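Local coordinates for protein concanavalin B (Canavalia ensiformis, PDB 6CAF) that may act as a carbohydrate-binding protein of the jack bean seed, with the fold of the family 18 glycosyl hydrolases and chitinases, at residues 50-55 with 300-305; 251-256 with 287-292. One frame throughout, in Å; residues are numbered along the deposited sequence. Where two conformers were deposited one is given.

Contact 1 (50-55 with 300-305); sequences TNNYKI and YSTNII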
loop_
_atom_site.group_PDB
_atom_site.type_symbol
_atom_site.label_atom_id
_atom_site.label_comp_id
_atom_site.label_asym_id
_atom_site.label_seq_id
_atom_site.Cartn_x
_atom_site.Cartn_y
_atom_site.Cartn_z
ATOM N N THR A 50 3.492 0.613 17.835
ATOM C CA THR A 50 3.473 -0.816 18.060
ATOM C C THR A 50 4.784 -1.499 17.705
ATOM O O THR A 50 5.083 -2.582 18.213
ATOM C CB THR A 50 2.411 -1.551 17.227
ATOM O OG1 THR A 50 2.701 -1.429 15.826
ATOM C CG2 THR A 50 1.019 -1.081 17.511
ATOM N N ASN A 51 5.512 -0.898 16.775
ATOM C CA ASN A 51 6.694 -1.525 16.199
ATOM C C ASN A 51 6.371 -2.719 15.319
ATOM O O ASN A 51 7.276 -3.451 14.940
ATOM C CB ASN A 51 7.723 -1.927 17.263
ATOM C CG ASN A 51 8.776 -0.874 17.456
ATOM O OD1 ASN A 51 9.934 -1.046 17.071
ATOM N ND2 ASN A 51 8.377 0.234 18.022
ATOM N N ASN A 52 5.088 -2.926 15.004
ATOM C CA ASN A 52 4.729 -4.061 14.157
ATOM C C ASN A 52 4.950 -3.817 12.675
ATOM O O ASN A 52 5.001 -4.779 11.927
ATOM C CB ASN A 52 3.260 -4.431 14.349
ATOM C CG ASN A 52 2.985 -5.127 15.668
ATOM O OD1 ASN A 52 3.759 -5.070 16.600
ATOM N ND2 ASN A 52 1.867 -5.803 15.722
ATOM N N TYR A 53 5.052 -2.546 12.299
ATOM C CA TYR A 53 4.957 -2.151 10.910
ATOM C C TYR A 53 6.202 -1.405 10.442
ATOM O O TYR A 53 6.712 -0.504 11.118
ATOM C CB TYR A 53 3.752 -1.241 10.725
ATOM C CG TYR A 53 2.476 -1.758 11.338
ATOM C CD1 TYR A 53 1.859 -2.913 10.873
ATOM C CD2 TYR A 53 1.904 -1.112 12.423
ATOM C CE1 TYR A 53 0.686 -3.386 11.423
ATOM C CE2 TYR A 53 0.720 -1.568 12.966
ATOM C CZ TYR A 53 0.116 -2.695 12.465
ATOM O OH TYR A 53 -1.099 -3.105 12.972
ATOM N N LYS A 54 6.670 -1.781 9.271
ATOM C CA LYS A 54 7.691 -1.024 8.577
ATOM C C LYS A 54 7.158 0.078 7.673
ATOM O O LYS A 54 7.872 1.030 7.399
ATOM C CB LYS A 54 8.580 -1.951 7.756
ATOM C CG LYS A 54 9.820 -1.330 7.142
ATOM C CD LYS A 54 11.122 -1.734 7.785
ATOM C CE LYS A 54 12.276 -1.111 7.003
ATOM N NZ LYS A 54 11.970 -1.028 5.543
ATOM N N ILE A 55 5.924 -0.084 7.228
ATOM C CA ILE A 55 5.277 0.825 6.296
ATOM C C ILE A 55 3.840 1.048 6.776
ATOM O O ILE A 55 3.143 0.087 7.079
ATOM C CB ILE A 55 5.261 0.235 4.872
ATOM C CG1 ILE A 55 6.679 0.077 4.326
ATOM C CG2 ILE A 55 4.371 1.063 3.974
ATOM C CD1 ILE A 55 6.757 -0.756 3.067
ATOM N N TYR A 300 -3.335 -10.027 14.225
ATOM C CA TYR A 300 -2.688 -10.708 13.111
ATOM C C TYR A 300 -1.172 -10.438 13.057
ATOM O O TYR A 300 -0.361 -11.362 13.105
ATOM C CB TYR A 300 -3.384 -10.295 11.798
ATOM C CG TYR A 300 -3.113 -11.221 10.637
ATOM C CD1 TYR A 300 -1.887 -11.249 9.996
ATOM C CD2 TYR A 300 -4.068 -12.064 10.201
ATOM C CE1 TYR A 300 -1.665 -12.129 8.936
ATOM C CE2 TYR A 300 -3.861 -12.919 9.138
ATOM C CZ TYR A 300 -2.663 -12.960 8.515
ATOM O OH TYR A 300 -2.472 -13.808 7.450
ATOM N N SER A 301 -0.778 -9.173 12.941
ATOM C CA SER A 301 0.630 -8.897 12.827
ATOM C C SER A 301 1.396 -9.268 14.090
ATOM O O SER A 301 2.536 -9.702 14.004
ATOM C CB SER A 301 0.904 -7.439 12.439
ATOM O OG SER A 301 0.374 -6.517 13.387
ATOM N N THR A 302 0.779 -9.104 15.254
ATOM C CA THR A 302 1.444 -9.499 16.472
ATOM C C THR A 302 1.817 -10.978 16.441
ATOM O O THR A 302 2.922 -11.384 16.842
ATOM C CB THR A 302 0.550 -9.146 17.661
ATOM O OG1 THR A 302 0.523 -7.716 17.760
ATOM C CG2 THR A 302 1.100 -9.711 18.935
ATOM N N ASN A 303 0.890 -11.803 15.971
ATOM C CA ASN A 303 1.138 -13.233 15.894
ATOM C C ASN A 303 2.131 -13.679 14.882
ATOM O O ASN A 303 2.994 -14.505 15.072
ATOM C CB ASN A 303 -0.161 -13.976 15.731
ATOM C CG ASN A 303 -0.924 -14.036 17.021
ATOM O OD1 ASN A 303 -0.357 -14.327 18.065
ATOM N ND2 ASN A 303 -2.188 -13.758 16.965
ATOM N N ILE A 304 2.090 -12.926 13.780
ATOM C CA ILE A 304 3.069 -13.148 12.705
ATOM C C ILE A 304 4.484 -12.888 13.226
ATOM O O ILE A 304 5.411 -13.666 13.035
ATOM C CB ILE A 304 2.853 -12.260 11.464
ATOM C CG1 ILE A 304 1.622 -12.685 10.690
ATOM C CG2 ILE A 304 4.044 -12.277 10.515
ATOM C CD1 ILE A 304 1.636 -14.109 10.222
ATOM N N ILE A 305 4.656 -11.743 13.869
ATOM C CA ILE A 305 5.943 -11.375 14.394
ATOM C C ILE A 305 6.436 -12.394 15.418
ATOM O O ILE A 305 7.604 -12.745 15.432
ATOM C CB ILE A 305 5.855 -9.974 14.982
ATOM C CG1 ILE A 305 5.707 -9.001 13.834
ATOM C CG2 ILE A 305 7.082 -9.648 15.816
ATOM C CD1 ILE A 305 5.234 -7.672 14.306
#

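Contact 2 (251-256 with 287-292); sequences LPASQA and IALWNR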
loop_
_atom_site.group_PDB
_atom_site.type_symbol
_atom_site.label_atom_id
_atom_site.label_comp_id
_atom_site.label_asym_id
_atom_site.label_seq_id
_atom_site.Cartn_x
_atom_site.Cartn_y
_atom_site.Cartn_z
ATOM N N LEU A 251 -3.021 -8.893 2.293
ATOM C CA LEU A 251 -3.967 -9.847 2.843
ATOM C C LEU A 251 -4.919 -9.126 3.785
ATOM O O LEU A 251 -4.578 -8.093 4.382
ATOM C CB LEU A 251 -3.193 -10.887 3.656
ATOM C CG LEU A 251 -2.235 -11.776 2.849
ATOM C CD1 LEU A 251 -1.361 -12.598 3.784
ATOM C CD2 LEU A 251 -3.021 -12.613 1.877
ATOM N N PRO A 252 -6.110 -9.696 3.964
ATOM C CA PRO A 252 -7.022 -9.136 4.952
ATOM C C PRO A 252 -6.619 -9.574 6.348
ATOM O O PRO A 252 -6.224 -10.718 6.548
ATOM C CB PRO A 252 -8.369 -9.746 4.566
ATOM C CG PRO A 252 -8.037 -11.007 3.878
ATOM C CD PRO A 252 -6.681 -10.864 3.275
ATOM N N ALA A 253 -6.749 -8.674 7.320
ATOM C CA ALA A 253 -6.307 -9.018 8.672
ATOM C C ALA A 253 -7.378 -9.677 9.508
ATOM O O ALA A 253 -7.108 -10.053 10.639
ATOM C CB ALA A 253 -5.743 -7.805 9.384
ATOM N N SER A 254 -8.585 -9.824 8.965
ATOM C CA SER A 254 -9.635 -10.560 9.639
ATOM C C SER A 254 -10.529 -11.188 8.586
ATOM O O SER A 254 -10.523 -10.760 7.438
ATOM C CB SER A 254 -10.474 -9.625 10.499
ATOM O OG SER A 254 -11.252 -8.787 9.683
ATOM N N GLN A 255 -11.301 -12.188 8.966
ATOM C CA GLN A 255 -12.298 -12.713 8.043
ATOM C C GLN A 255 -13.301 -11.643 7.585
ATOM O O GLN A 255 -13.736 -11.661 6.432
ATOM C CB GLN A 255 -13.037 -13.897 8.658
ATOM C CG GLN A 255 -12.202 -15.154 8.701
ATOM C CD GLN A 255 -12.697 -16.158 9.727
ATOM O OE1 GLN A 255 -11.937 -16.998 10.205
ATOM N NE2 GLN A 255 -13.974 -16.070 10.077
ATOM N N ALA A 256 -13.644 -10.696 8.457
ATOM C CA ALA A 256 -14.638 -9.664 8.109
ATOM C C ALA A 256 -14.190 -8.661 7.039
ATOM O O ALA A 256 -15.027 -8.043 6.379
ATOM C CB ALA A 256 -15.097 -8.921 9.358
ATOM N N ILE A 287 4.488 -8.656 3.856
ATOM C CA ILE A 287 3.061 -8.659 3.724
ATOM C C ILE A 287 2.510 -7.269 4.010
ATOM O O ILE A 287 3.152 -6.463 4.699
ATOM C CB ILE A 287 2.390 -9.681 4.655
ATOM C CG1 ILE A 287 2.586 -9.352 6.104
ATOM C CG2 ILE A 287 2.864 -11.102 4.341
ATOM C CD1 ILE A 287 1.819 -10.259 7.060
ATOM N N ALA A 288 1.327 -6.996 3.466
ATOM C CA ALA A 288 0.554 -5.832 3.843
ATOM C C ALA A 288 -0.780 -6.284 4.377
ATOM O O ALA A 288 -1.343 -7.254 3.889
ATOM C CB ALA A 288 0.321 -4.892 2.660
ATOM N N LEU A 289 -1.283 -5.559 5.369
ATOM C CA LEU A 289 -2.551 -5.903 5.990
ATOM C C LEU A 289 -3.603 -4.815 5.775
ATOM O O LEU A 289 -3.410 -3.639 6.145
ATOM C CB LEU A 289 -2.361 -6.160 7.475
ATOM C CG LEU A 289 -1.477 -7.366 7.785
ATOM C CD1 LEU A 289 -1.149 -7.460 9.266
ATOM C CD2 LEU A 289 -2.099 -8.640 7.298
ATOM N N TRP A 290 -4.715 -5.259 5.177
ATOM C CA TRP A 290 -5.930 -4.478 5.089
ATOM C C TRP A 290 -6.797 -4.918 6.273
ATOM O O TRP A 290 -7.277 -6.060 6.258
ATOM C CB TRP A 290 -6.664 -4.744 3.756
ATOM C CG TRP A 290 -7.965 -4.035 3.710
ATOM C CD1 TRP A 290 -9.185 -4.591 3.851
ATOM C CD2 TRP A 290 -8.161 -2.623 3.655
ATOM N NE1 TRP A 290 -10.165 -3.592 3.883
ATOM C CE2 TRP A 290 -9.551 -2.377 3.725
ATOM C CE3 TRP A 290 -7.306 -1.537 3.443
ATOM C CZ2 TRP A 290 -10.089 -1.079 3.679
ATOM C CZ3 TRP A 290 -7.850 -0.242 3.394
ATOM C CH2 TRP A 290 -9.218 -0.022 3.503
ATOM N N ASN A 291 -7.000 -4.107 7.318
ATOM C CA ASN A 291 -6.440 -2.794 7.590
ATOM C C ASN A 291 -6.082 -2.728 9.086
ATOM O O ASN A 291 -6.138 -3.745 9.809
ATOM C CB ASN A 291 -7.419 -1.700 7.197
ATOM C CG ASN A 291 -8.721 -1.782 7.977
ATOM O OD1 ASN A 291 -8.952 -2.681 8.780
ATOM N ND2 ASN A 291 -9.573 -0.797 7.765
ATOM N N ARG A 292 -5.692 -1.550 9.561
ATOM C CA ARG A 292 -5.244 -1.422 10.927
ATOM C C ARG A 292 -6.354 -1.852 11.908
ATOM O O ARG A 292 -6.069 -2.558 12.878
ATOM C CB ARG A 292 -4.773 -0.013 11.196
ATOM C CG ARG A 292 -4.414 0.265 12.640
ATOM C CD ARG A 292 -3.287 -0.575 13.186
ATOM N NE ARG A 292 -2.974 -0.105 14.518
ATOM C CZ ARG A 292 -2.620 -0.831 15.573
ATOM N NH1 ARG A 292 -2.265 -2.075 15.413
ATOM N NH2 ARG A 292 -2.561 -0.268 16.774
#

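Contact 1 (50-55 with 300-305)
Asn52 rests its side chain against Ser301, Thr302 and Ile305, three residues of the last helix, 300-308, of the TIM barrel. It belongs to the short loop that closes a beta-alpha-beta crossover, leading from helix 44-49 into strand 55-64. Asn51 leaves helical geometry with a positive phi of 69°, inside an ST turn in which Thr50 OG1 accepts a hydrogen bond of 2.9 Å from Asn52 N. The bond is nearly straight, 166° at the hydrogen, and Thr50 OG1 is also bonded to Thr47 O.

The tight part of the contact is where Asn52 CA, CB and CG meet Ile305 CD1 and the Tyr53 ring. Ile305 reaches out with an extended chain (chi2 164°), and its CD1 approaches Asn52 CA to 3.6 Å and CG to 3.7 Å. Asn52 CB sits over the centre of the Tyr53 ring, 3.8 Å above its plane, so the residue is held between an aromatic face and a methyl tip. The looser side is toward solvent, where exposed Thr302 flanks the amide with little surface of its own in the contact. The amide atom modelled as ND2 is 3.1 Å from Thr302 OG1 and 2.9 Å from Ser301 OG. An alanine here would keep CB over the Tyr53 ring but would probably leave a gap beside Ile305 CD1 and remove the amide, whichever way round it lies, from beside Ser301 OG and Thr302 OG1.

Deeper in, Ser301 and Tyr53 are buried. Their hydroxyls both hydrogen-bond to Asp295 OD2, which ties loop and helix to helix 292-298. Beside this shared carboxylate, Ser301 OG lies 3.7 Å from Tyr53 CE1.

Contact 2 (251-256 with 287-292)
Leu251 pairs with Leu289, and Pro252 with Trp290, in parallel register, joining the ends of the last two strands of the TIM barrel. Three backbone hydrogen bonds carry the pairing. Leu251 N donates to Ala288 O at 2.8 Å, Trp290 N to Leu251 O at 2.9 Å, and Ala253 N to Trp290 O at 2.9 Å. In the last of these the donor stands above the carbonyl plane, 40° out of it, where strand 247-252 has given way to loop. The N-H groups given from this side are thus those of Leu251 and Ala253, the residues before and after Pro252.

Weaker CA-H...O contacts fill in between. Leu289 CA lies 3.4 Å from Leu251 O, and Pro252 CA is equally far from Trp290 O, so each carbonyl meets both an N-H and a C-H.

Apolar contact is on the leucine face, where Ala253 CB meets Leu289 CB at 4.2 Å and Leu251 CB is 4.4 Å from Leu289 CD2. On the other face are Pro252 and Trp290. Trp290 CG, anti to the backbone N (chi1 175°), is set beside the carbonyl carbon, the side on which Asn291 follows, and Asn291 CB lies 3.7 Å above the indole plane, toward its rim. The peptide between Trp290 and Asn291 is cis, a non-prolyl cis bond after the tryptophan of the last strand as in related family 18 chitinases.

Trp290 meets Tyr35 of strand 31-36 edge-to-face. Asn291 N-caps helix 292-298 through OD1 to Ala294 N, and both leucines pack on Tyr300 of helix 300-308.

Contact 2 is buried in the barrel wall, whereas contact 1 lies farther from the chain's centre and is only partly buried, with one side toward solvent. Their chemistry follows: paired strands held by backbone hydrogen bonds in contact 2, side chains of a loop and a helix in contact 1. In sequence, contact 2 is nested within the loop that contact 1 closes, and their centres are 12 Å apart. Helix 300-308, one half of contact 1, also packs on the strands of contact 2 through Tyr300, whose CD1 is 3.8 Å from Leu289 CD2. Tyr53 OH of contact 1 probably hydrogen-bonds Arg292 NH1 of contact 2 at 2.9 Å.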